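Local coordinates for ribosome maturation protein SDO1 homolog (Methanothermobacter thermautotrophicus, PDB 2WBM), which probably binds ribosomes and RNA during ribosome maturation, as a conformationally flexible archaeal member of the SDO1/SBDS family, at residues A30-H35 with T97-R102; A132-N137 with K177-F182; E183-A188 with V224-G229. All coordinates share one frame; numbering follows the deposited sequence.

Contact 1 (A30-H35 with T97-R102); sequences ARLESH and TPVILR
The strand through A30 and L32 runs almost at right angles to the helix segment T97-R102, their axes crossing at 92° and coming within 7.2 Å. I100 fills the crossing. Its CG2 branch, set anti to the backbone N (its CG1 has chi1 -64°), reaches the strand backbone and sits 3.4 Å from A30 O, and the same methyl lies 3.8 Å from A30 CB. The other branch, CG1, meets L32 CB at 4.0 Å, which leaves I100 straddling the step from A30 to L32. At one end of this row the CD2 methyl of L101 turns back to the strand and touches A30 CB at 3.8 Å; at the other, L32 CD2 meets V99 CG1 at 4.1 Å, the two side chains passing at a slant. Between side chains the contact is purely apolar. R31, between the two inward residues, points its CB away from the helix, and its guanidinium forms a salt bridge with E40 on the neighbouring strand. F88 of helix 81-88 adds to the apolar layer, packing on L32, V99 and I100. Helix 93-103 lies across the antiparallel sheet 37-43, 28-34, 105-107, helix-on-sheet packing of the SBDS N-terminal domain.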
loop_
_atom_site.group_PDB
_atom_site.type_symbol
_atom_site.label_atom_id
_atom_site.label_comp_id
_atom_site.label_asym_id
_atom_site.label_seq_id
_atom_site.Cartn_x
_atom_site.Cartn_y
_atom_site.Cartn_z
ATOM N N ALA A 30 -13.129 15.572 -4.565
ATOM C CA ALA A 30 -12.396 15.801 -5.810
ATOM C C ALA A 30 -13.054 16.994 -6.488
ATOM O O ALA A 30 -14.284 17.039 -6.634
ATOM C CB ALA A 30 -12.430 14.552 -6.718
ATOM N N ARG A 31 -12.243 17.965 -6.870
ATOM C CA ARG A 31 -12.719 19.256 -7.358
ATOM C C ARG A 31 -12.129 19.546 -8.734
ATOM O O ARG A 31 -10.941 19.317 -8.966
ATOM C CB ARG A 31 -12.238 20.351 -6.391
ATOM C CG ARG A 31 -12.524 21.764 -6.859
ATOM C CD ARG A 31 -11.938 22.753 -5.906
ATOM N NE ARG A 31 -12.660 22.786 -4.631
ATOM C CZ ARG A 31 -12.210 23.376 -3.521
ATOM N NH1 ARG A 31 -11.031 24.012 -3.493
ATOM N NH2 ARG A 31 -12.964 23.364 -2.426
ATOM N N LEU A 32 -12.955 20.064 -9.638
ATOM C CA LEU A 32 -12.472 20.567 -10.901
ATOM C C LEU A 32 -13.078 21.949 -11.131
ATOM O O LEU A 32 -14.297 22.112 -10.989
ATOM C CB LEU A 32 -12.874 19.613 -12.027
ATOM C CG LEU A 32 -12.425 20.039 -13.435
ATOM C CD1 LEU A 32 -10.918 20.151 -13.532
ATOM C CD2 LEU A 32 -12.934 19.011 -14.458
ATOM N N GLU A 33 -12.237 22.921 -11.478
ATOM C CA GLU A 33 -12.697 24.288 -11.784
ATOM C C GLU A 33 -12.653 24.561 -13.272
ATOM O O GLU A 33 -11.638 24.303 -13.921
ATOM C CB GLU A 33 -11.835 25.339 -11.082
ATOM C CG GLU A 33 -11.895 25.269 -9.586
ATOM C CD GLU A 33 -11.335 26.507 -8.909
ATOM O OE1 GLU A 33 -10.957 27.477 -9.609
ATOM O OE2 GLU A 33 -11.274 26.503 -7.665
ATOM N N SER A 34 -13.740 25.112 -13.807
ATOM C CA SER A 34 -13.753 25.588 -15.189
ATOM C C SER A 34 -14.247 27.024 -15.194
ATOM O O SER A 34 -15.373 27.313 -14.746
ATOM C CB SER A 34 -14.665 24.702 -16.063
ATOM O OG SER A 34 -14.823 25.268 -17.359
ATOM N N HIS A 35 -13.398 27.915 -15.685
ATOM C CA HIS A 35 -13.696 29.342 -15.747
ATOM C C HIS A 35 -14.258 29.901 -14.423
ATOM O O HIS A 35 -15.206 30.682 -14.423
ATOM C CB HIS A 35 -14.633 29.620 -16.925
ATOM C CG HIS A 35 -14.001 29.380 -18.261
ATOM N ND1 HIS A 35 -14.340 28.314 -19.066
ATOM C CD2 HIS A 35 -13.031 30.056 -18.920
ATOM C CE1 HIS A 35 -13.616 28.353 -20.171
ATOM N NE2 HIS A 35 -12.814 29.398 -20.105
ATOM N N THR A 97 -17.812 12.428 -13.278
ATOM C CA THR A 97 -16.879 12.090 -12.199
ATOM C C THR A 97 -15.471 11.640 -12.664
ATOM O O THR A 97 -14.474 12.091 -12.080
ATOM C CB THR A 97 -17.514 11.078 -11.218
ATOM O OG1 THR A 97 -18.611 11.705 -10.549
ATOM C CG2 THR A 97 -16.494 10.591 -10.199
ATOM N N PRO A 98 -15.371 10.772 -13.695
ATOM C CA PRO A 98 -14.020 10.378 -14.151
ATOM C C PRO A 98 -13.192 11.567 -14.613
ATOM O O PRO A 98 -11.971 11.566 -14.419
ATOM C CB PRO A 98 -14.296 9.453 -15.338
ATOM C CG PRO A 98 -15.653 8.890 -15.070
ATOM C CD PRO A 98 -16.417 9.995 -14.395
ATOM N N VAL A 99 -13.841 12.575 -15.202
ATOM C CA VAL A 99 -13.130 13.798 -15.625
ATOM C C VAL A 99 -12.646 14.588 -14.396
ATOM O O VAL A 99 -11.489 15.035 -14.344
ATOM C CB VAL A 99 -13.989 14.694 -16.551
ATOM C CG1 VAL A 99 -13.167 15.886 -17.049
ATOM C CG2 VAL A 99 -14.497 13.868 -17.750
ATOM N N ILE A 100 -13.513 14.722 -13.400
ATOM C CA ILE A 100 -13.124 15.425 -12.174
ATOM C C ILE A 100 -11.957 14.685 -11.505
ATOM O O ILE A 100 -10.961 15.304 -11.106
ATOM C CB ILE A 100 -14.290 15.619 -11.200
ATOM C CG1 ILE A 100 -15.363 16.514 -11.832
ATOM C CG2 ILE A 100 -13.782 16.243 -9.893
ATOM C CD1 ILE A 100 -16.597 16.720 -10.944
ATOM N N LEU A 101 -12.062 13.362 -11.409
ATOM C CA LEU A 101 -10.983 12.565 -10.800
ATOM C C LEU A 101 -9.649 12.651 -11.541
ATOM O O LEU A 101 -8.563 12.736 -10.928
ATOM C CB LEU A 101 -11.415 11.101 -10.654
ATOM C CG LEU A 101 -12.467 10.833 -9.569
ATOM C CD1 LEU A 101 -13.012 9.427 -9.710
ATOM C CD2 LEU A 101 -11.876 11.053 -8.164
ATOM N N ARG A 102 -9.713 12.621 -12.870
ATOM C CA ARG A 102 -8.500 12.563 -13.649
ATOM C C ARG A 102 -7.864 13.923 -13.898
ATOM O O ARG A 102 -6.656 14.001 -14.037
ATOM C CB ARG A 102 -8.740 11.818 -14.964
ATOM C CG ARG A 102 -8.922 10.324 -14.744
ATOM C CD ARG A 102 -9.557 9.670 -15.952
ATOM N NE ARG A 102 -9.624 8.215 -15.814
ATOM C CZ ARG A 102 -10.543 7.453 -16.399
ATOM N NH1 ARG A 102 -11.483 8.004 -17.152
ATOM N NH2 ARG A 102 -10.526 6.141 -16.226
#

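Contact 2 (A132-N137 with K177-F182); sequences AINPQN and KIPIKF
I133 and K181 pair through their backbones in a short antiparallel beta ladder, which ties, within the domain II region of SBDS, the chain leaving helix 110-131 to the first residues of strand 181-191, a strand that runs on into the C-terminal domain. I133 N gives a nearly linear bond to K181 O (2.8 Å, 167°), and K181 N returns a longer, more bent one to I133 O (3.1 Å, 146°). One step back, A132 and F182 form a non-hydrogen-bonded pair, with A132 CA 3.2 Å from K181 O in a CA-H...O contact. The methyl of A132 sits in an apolar corner: with its CG1 anti to the backbone N, I180 lays CG1 against A132 CB at 3.6 Å, its CD1 lies equally near, and the F182 ring reaches the same methyl obliquely through CD1. Past the ladder the proline P179 takes over. P135 CD rests against its carbonyl carbon, the flat amide of Q136 passes at a slant by P179 CG, and N134 lies alongside P179, pointing the same way. Farther out, I180 and F182 continue into the packing of helices 110-131 and 163-174, where both touch I128 and L171, and P179 O is hydrogen-bonded to H141. What fixes N134 is an Asx turn: its OD1, 3.4 Å from P179 CB, accepts Q136 N at 2.9 Å from a donor tilted 30° out of the carbonyl plane.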
loop_
_atom_site.group_PDB
_atom_site.type_symbol
_atom_site.label_atom_id
_atom_site.label_comp_id
_atom_site.label_asym_id
_atom_site.label_seq_id
_atom_site.Cartn_x
_atom_site.Cartn_y
_atom_site.Cartn_z
ATOM N N ALA A 132 13.135 -4.557 2.016
ATOM C CA ALA A 132 14.518 -4.110 1.853
ATOM C C ALA A 132 15.549 -4.977 2.567
ATOM O O ALA A 132 15.250 -5.644 3.562
ATOM C CB ALA A 132 14.671 -2.673 2.300
ATOM N N ILE A 133 16.762 -4.968 2.028
ATOM C CA ILE A 133 17.935 -5.445 2.752
ATOM C C ILE A 133 19.025 -4.390 2.682
ATOM O O ILE A 133 18.951 -3.460 1.881
ATOM C CB ILE A 133 18.491 -6.767 2.183
ATOM C CG1 ILE A 133 18.957 -6.582 0.728
ATOM C CG2 ILE A 133 17.457 -7.890 2.340
ATOM C CD1 ILE A 133 19.924 -7.666 0.236
ATOM N N ASN A 134 20.014 -4.533 3.554
ATOM C CA ASN A 134 21.261 -3.810 3.457
ATOM C C ASN A 134 22.120 -4.632 2.497
ATOM O O ASN A 134 22.503 -5.752 2.834
ATOM C CB ASN A 134 21.903 -3.747 4.848
ATOM C CG ASN A 134 23.226 -3.008 4.864
ATOM O OD1 ASN A 134 23.919 -2.909 3.850
ATOM N ND2 ASN A 134 23.593 -2.496 6.032
ATOM N N PRO A 135 22.401 -4.099 1.286
ATOM C CA PRO A 135 23.151 -4.900 0.308
ATOM C C PRO A 135 24.578 -5.239 0.742
ATOM O O PRO A 135 25.180 -6.151 0.170
ATOM C CB PRO A 135 23.157 -4.028 -0.956
ATOM C CG PRO A 135 22.831 -2.648 -0.489
ATOM C CD PRO A 135 21.951 -2.818 0.714
ATOM N N GLN A 136 25.096 -4.536 1.749
ATOM C CA GLN A 136 26.453 -4.786 2.251
ATOM C C GLN A 136 26.592 -6.088 3.054
ATOM O O GLN A 136 27.652 -6.712 3.042
ATOM C CB GLN A 136 26.949 -3.612 3.092
ATOM C CG GLN A 136 27.046 -2.287 2.344
ATOM C CD GLN A 136 27.404 -1.121 3.255
ATOM O OE1 GLN A 136 27.314 -1.217 4.482
ATOM N NE2 GLN A 136 27.808 -0.011 2.653
ATOM N N ASN A 137 25.536 -6.486 3.758
ATOM C CA ASN A 137 25.581 -7.698 4.575
ATOM C C ASN A 137 24.415 -8.665 4.338
ATOM O O ASN A 137 24.389 -9.753 4.913
ATOM C CB ASN A 137 25.706 -7.353 6.067
ATOM C CG ASN A 137 24.540 -6.520 6.592
ATOM O OD1 ASN A 137 23.479 -6.413 5.963
ATOM N ND2 ASN A 137 24.736 -5.929 7.765
ATOM N N LYS A 177 21.137 7.936 2.323
ATOM C CA LYS A 177 21.363 7.970 3.765
ATOM C C LYS A 177 21.794 6.615 4.321
ATOM O O LYS A 177 22.663 6.551 5.191
ATOM C CB LYS A 177 20.135 8.507 4.506
ATOM C CG LYS A 177 19.702 9.905 4.076
ATOM C CD LYS A 177 20.843 10.926 4.172
ATOM C CE LYS A 177 20.351 12.329 3.828
ATOM N NZ LYS A 177 21.477 13.288 3.661
ATOM N N ILE A 178 21.203 5.537 3.809
ATOM C CA ILE A 178 21.589 4.180 4.218
ATOM C C ILE A 178 21.739 3.238 3.031
ATOM O O ILE A 178 21.130 3.470 1.980
ATOM C CB ILE A 178 20.593 3.550 5.230
ATOM C CG1 ILE A 178 19.140 3.722 4.772
ATOM C CG2 ILE A 178 20.835 4.123 6.620
ATOM C CD1 ILE A 178 18.178 2.741 5.426
ATOM N N PRO A 179 22.556 2.175 3.195
ATOM C CA PRO A 179 22.720 1.188 2.141
ATOM C C PRO A 179 21.453 0.365 2.076
ATOM O O PRO A 179 21.120 -0.316 3.047
ATOM C CB PRO A 179 23.891 0.319 2.636
ATOM C CG PRO A 179 24.488 1.046 3.784
ATOM C CD PRO A 179 23.389 1.857 4.370
ATOM N N ILE A 180 20.748 0.430 0.952
ATOM C CA ILE A 180 19.420 -0.185 0.878
ATOM C C ILE A 180 19.004 -0.563 -0.538
ATOM O O ILE A 180 19.281 0.162 -1.503
ATOM C CB ILE A 180 18.348 0.728 1.541
ATOM C CG1 ILE A 180 17.024 -0.023 1.731
ATOM C CG2 ILE A 180 18.191 2.060 0.769
ATOM C CD1 ILE A 180 16.087 0.630 2.735
ATOM N N LYS A 181 18.319 -1.702 -0.639
ATOM C CA LYS A 181 17.852 -2.240 -1.897
ATOM C C LYS A 181 16.680 -3.157 -1.569
ATOM O O LYS A 181 16.695 -3.823 -0.541
ATOM C CB LYS A 181 18.978 -3.058 -2.530
ATOM C CG LYS A 181 18.782 -3.460 -3.978
ATOM C CD LYS A 181 19.949 -4.339 -4.438
ATOM C CE LYS A 181 19.814 -4.758 -5.898
ATOM N NZ LYS A 181 18.687 -5.715 -6.117
ATOM N N PHE A 182 15.674 -3.182 -2.435
ATOM C CA PHE A 182 14.610 -4.181 -2.354
ATOM C C PHE A 182 15.142 -5.473 -2.958
ATOM O O PHE A 182 15.670 -5.480 -4.073
ATOM C CB PHE A 182 13.376 -3.721 -3.124
ATOM C CG PHE A 182 12.475 -2.792 -2.347
ATOM C CD1 PHE A 182 12.914 -2.166 -1.186
ATOM C CD2 PHE A 182 11.195 -2.523 -2.806
ATOM C CE1 PHE A 182 12.079 -1.295 -0.477
ATOM C CE2 PHE A 182 10.353 -1.652 -2.103
ATOM C CZ PHE A 182 10.804 -1.043 -0.938
#

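Contact 3 (E183-A188 with V224-G229); sequences EKVRVA and VEIPGG
V224 opens the pairing with V187 by a reciprocal couple of backbone bonds, V224 N to V187 O at 2.8 Å and V187 N to V224 O at 2.9 Å. Next, E225 stands opposite R186 in a non-hydrogen-bonded pair, and their side chains meet on the face that T210 of the neighbouring strand also lines. E225 is extended, CG anti to the backbone N (chi1 179°), which carries its carboxylate across the arginine chain. R186 NE reaches OE1 of E225 at 3.2 Å and NH2 adds a weak bond to the same oxygen; OE1 lies at the edge of the guanidinium, nearly in its plane, but is approached from its anti side, with the two flat groups turned 50° apart. Were E225 cut back to an alanine, the R186 guanidinium would probably lose this anionic mate and K184 CB the cover of E225 CG, which rests on it at 3.9 Å. The ladder is part of the antiparallel sheet of the SBDS C-terminal domain, with strand 247-250 on the far side of 183-188 and helix 231-241 packed against V185, V224 and I226. I226 repeats the two-bond pairing, now with V185. Its CG1 touches V185 CG2 at 3.6 Å and its CD1 reaches V187 CG2 at 4.0 Å. K184, bent at chi2, crosses P227 at a slant; K184 NZ lies 3.9 Å from P227 CG and forms a salt bridge with E131. G228, where a 3-10 turn begins, gives a weak, bent bond from its N to E183 O (2.8 Å, 126°).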
loop_
_atom_site.group_PDB
_atom_site.type_symbol
_atom_site.label_atom_id
_atom_site.label_comp_id
_atom_site.label_asym_id
_atom_site.label_seq_id
_atom_site.Cartn_x
_atom_site.Cartn_y
_atom_site.Cartn_z
ATOM N N GLU A 183 15.034 -6.560 -2.207
ATOM C CA GLU A 183 15.511 -7.857 -2.689
ATOM C C GLU A 183 14.795 -8.982 -1.986
ATOM O O GLU A 183 14.651 -8.970 -0.761
ATOM C CB GLU A 183 17.021 -7.987 -2.482
ATOM C CG GLU A 183 17.658 -9.121 -3.272
ATOM C CD GLU A 183 19.154 -8.920 -3.477
ATOM O OE1 GLU A 183 19.569 -7.818 -3.903
ATOM O OE2 GLU A 183 19.912 -9.878 -3.223
ATOM N N LYS A 184 14.340 -9.958 -2.768
ATOM C CA LYS A 184 13.797 -11.177 -2.212
ATOM C C LYS A 184 14.988 -12.062 -1.874
ATOM O O LYS A 184 16.037 -11.962 -2.513
ATOM C CB LYS A 184 12.897 -11.915 -3.212
ATOM C CG LYS A 184 11.789 -11.082 -3.839
ATOM C CD LYS A 184 10.671 -10.734 -2.869
ATOM C CE LYS A 184 9.625 -9.850 -3.583
ATOM N NZ LYS A 184 8.614 -9.257 -2.659
ATOM N N VAL A 185 14.836 -12.890 -0.851
ATOM C CA VAL A 185 15.870 -13.870 -0.501
ATOM C C VAL A 185 15.237 -15.245 -0.422
ATOM O O VAL A 185 14.020 -15.366 -0.243
ATOM C CB VAL A 185 16.590 -13.545 0.825
ATOM C CG1 VAL A 185 17.207 -12.134 0.779
ATOM C CG2 VAL A 185 15.650 -13.698 2.007
ATOM N N ARG A 186 16.059 -16.278 -0.568
ATOM C CA ARG A 186 15.567 -17.656 -0.461
ATOM C C ARG A 186 16.149 -18.302 0.779
ATOM O O ARG A 186 17.354 -18.236 1.009
ATOM C CB ARG A 186 15.912 -18.457 -1.725
ATOM C CG ARG A 186 14.957 -18.125 -2.883
ATOM C CD ARG A 186 15.060 -19.090 -4.061
ATOM N NE ARG A 186 14.238 -18.615 -5.179
ATOM C CZ ARG A 186 13.913 -19.333 -6.257
ATOM N NH1 ARG A 186 14.332 -20.587 -6.387
ATOM N NH2 ARG A 186 13.161 -18.791 -7.212
ATOM N N VAL A 187 15.273 -18.897 1.584
ATOM C CA VAL A 187 15.659 -19.499 2.838
ATOM C C VAL A 187 15.304 -20.973 2.766
ATOM O O VAL A 187 14.187 -21.322 2.389
ATOM C CB VAL A 187 14.862 -18.859 3.998
ATOM C CG1 VAL A 187 15.240 -19.504 5.330
ATOM C CG2 VAL A 187 15.086 -17.309 4.025
ATOM N N ALA A 188 16.249 -21.833 3.121
ATOM C CA ALA A 188 15.965 -23.259 3.209
ATOM C C ALA A 188 15.636 -23.547 4.662
ATOM O O ALA A 188 16.388 -23.160 5.582
ATOM C CB ALA A 188 17.173 -24.081 2.763
ATOM N N VAL A 224 11.951 -21.322 0.630
ATOM C CA VAL A 224 10.911 -20.287 0.631
ATOM C C VAL A 224 11.515 -18.978 0.169
ATOM O O VAL A 224 12.547 -18.573 0.687
ATOM C CB VAL A 224 10.285 -20.078 2.021
ATOM C CG1 VAL A 224 9.107 -19.090 1.937
ATOM C CG2 VAL A 224 9.798 -21.419 2.602
ATOM N N GLU A 225 10.888 -18.350 -0.822
ATOM C CA GLU A 225 11.304 -17.026 -1.262
ATOM C C GLU A 225 10.498 -16.008 -0.464
ATOM O O GLU A 225 9.259 -16.029 -0.482
ATOM C CB GLU A 225 11.078 -16.852 -2.763
ATOM C CG GLU A 225 11.450 -15.491 -3.301
ATOM C CD GLU A 225 11.524 -15.486 -4.819
ATOM O OE1 GLU A 225 12.540 -15.958 -5.376
ATOM O OE2 GLU A 225 10.561 -15.007 -5.447
ATOM N N ILE A 226 11.201 -15.143 0.260
ATOM C CA ILE A 226 10.556 -14.120 1.081
ATOM C C ILE A 226 11.090 -12.726 0.745
ATOM O O ILE A 226 12.211 -12.597 0.233
ATOM C CB ILE A 226 10.727 -14.390 2.599
ATOM C CG1 ILE A 226 12.212 -14.383 3.009
ATOM C CG2 ILE A 226 10.083 -15.742 2.977
ATOM C CD1 ILE A 226 12.434 -14.298 4.519
ATOM N N PRO A 227 10.285 -11.673 1.022
ATOM C CA PRO A 227 10.815 -10.314 1.002
ATOM C C PRO A 227 12.008 -10.268 1.939
ATOM O O PRO A 227 11.945 -10.814 3.038
ATOM C CB PRO A 227 9.647 -9.485 1.556
ATOM C CG PRO A 227 8.448 -10.241 1.093
ATOM C CD PRO A 227 8.837 -11.678 1.319
ATOM N N GLY A 228 13.103 -9.663 1.499
ATOM C CA GLY A 228 14.353 -9.755 2.255
ATOM C C GLY A 228 14.326 -9.186 3.661
ATOM O O GLY A 228 15.106 -9.609 4.519
ATOM N N GLY A 229 13.444 -8.219 3.907
ATOM C CA GLY A 229 13.357 -7.573 5.217
ATOM C C GLY A 229 12.671 -8.420 6.275
ATOM O O GLY A 229 12.641 -8.026 7.445
#

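Contact 1 stands apart, its centre 41 Å from that of contact 2 and 44 Å from that of contact 3, across the centre of the chain; it packs apolar helix side chains on a strand's side chains and backbone, without hydrogen bonds. Contacts 2 and 3 share strand 181-191 and one sheet, and are joined chiefly by backbone bonds. They meet where I133 CG2 packs on G228 CA at 3.6 Å. Contact 2 is a two-bond ladder with a proline-rich, exposed end, whereas contact 3 is a longer ladder with a largely buried apolar face and a charged, more exposed one. Each is partly buried, but only contact 1 has no exposed residue among those touching.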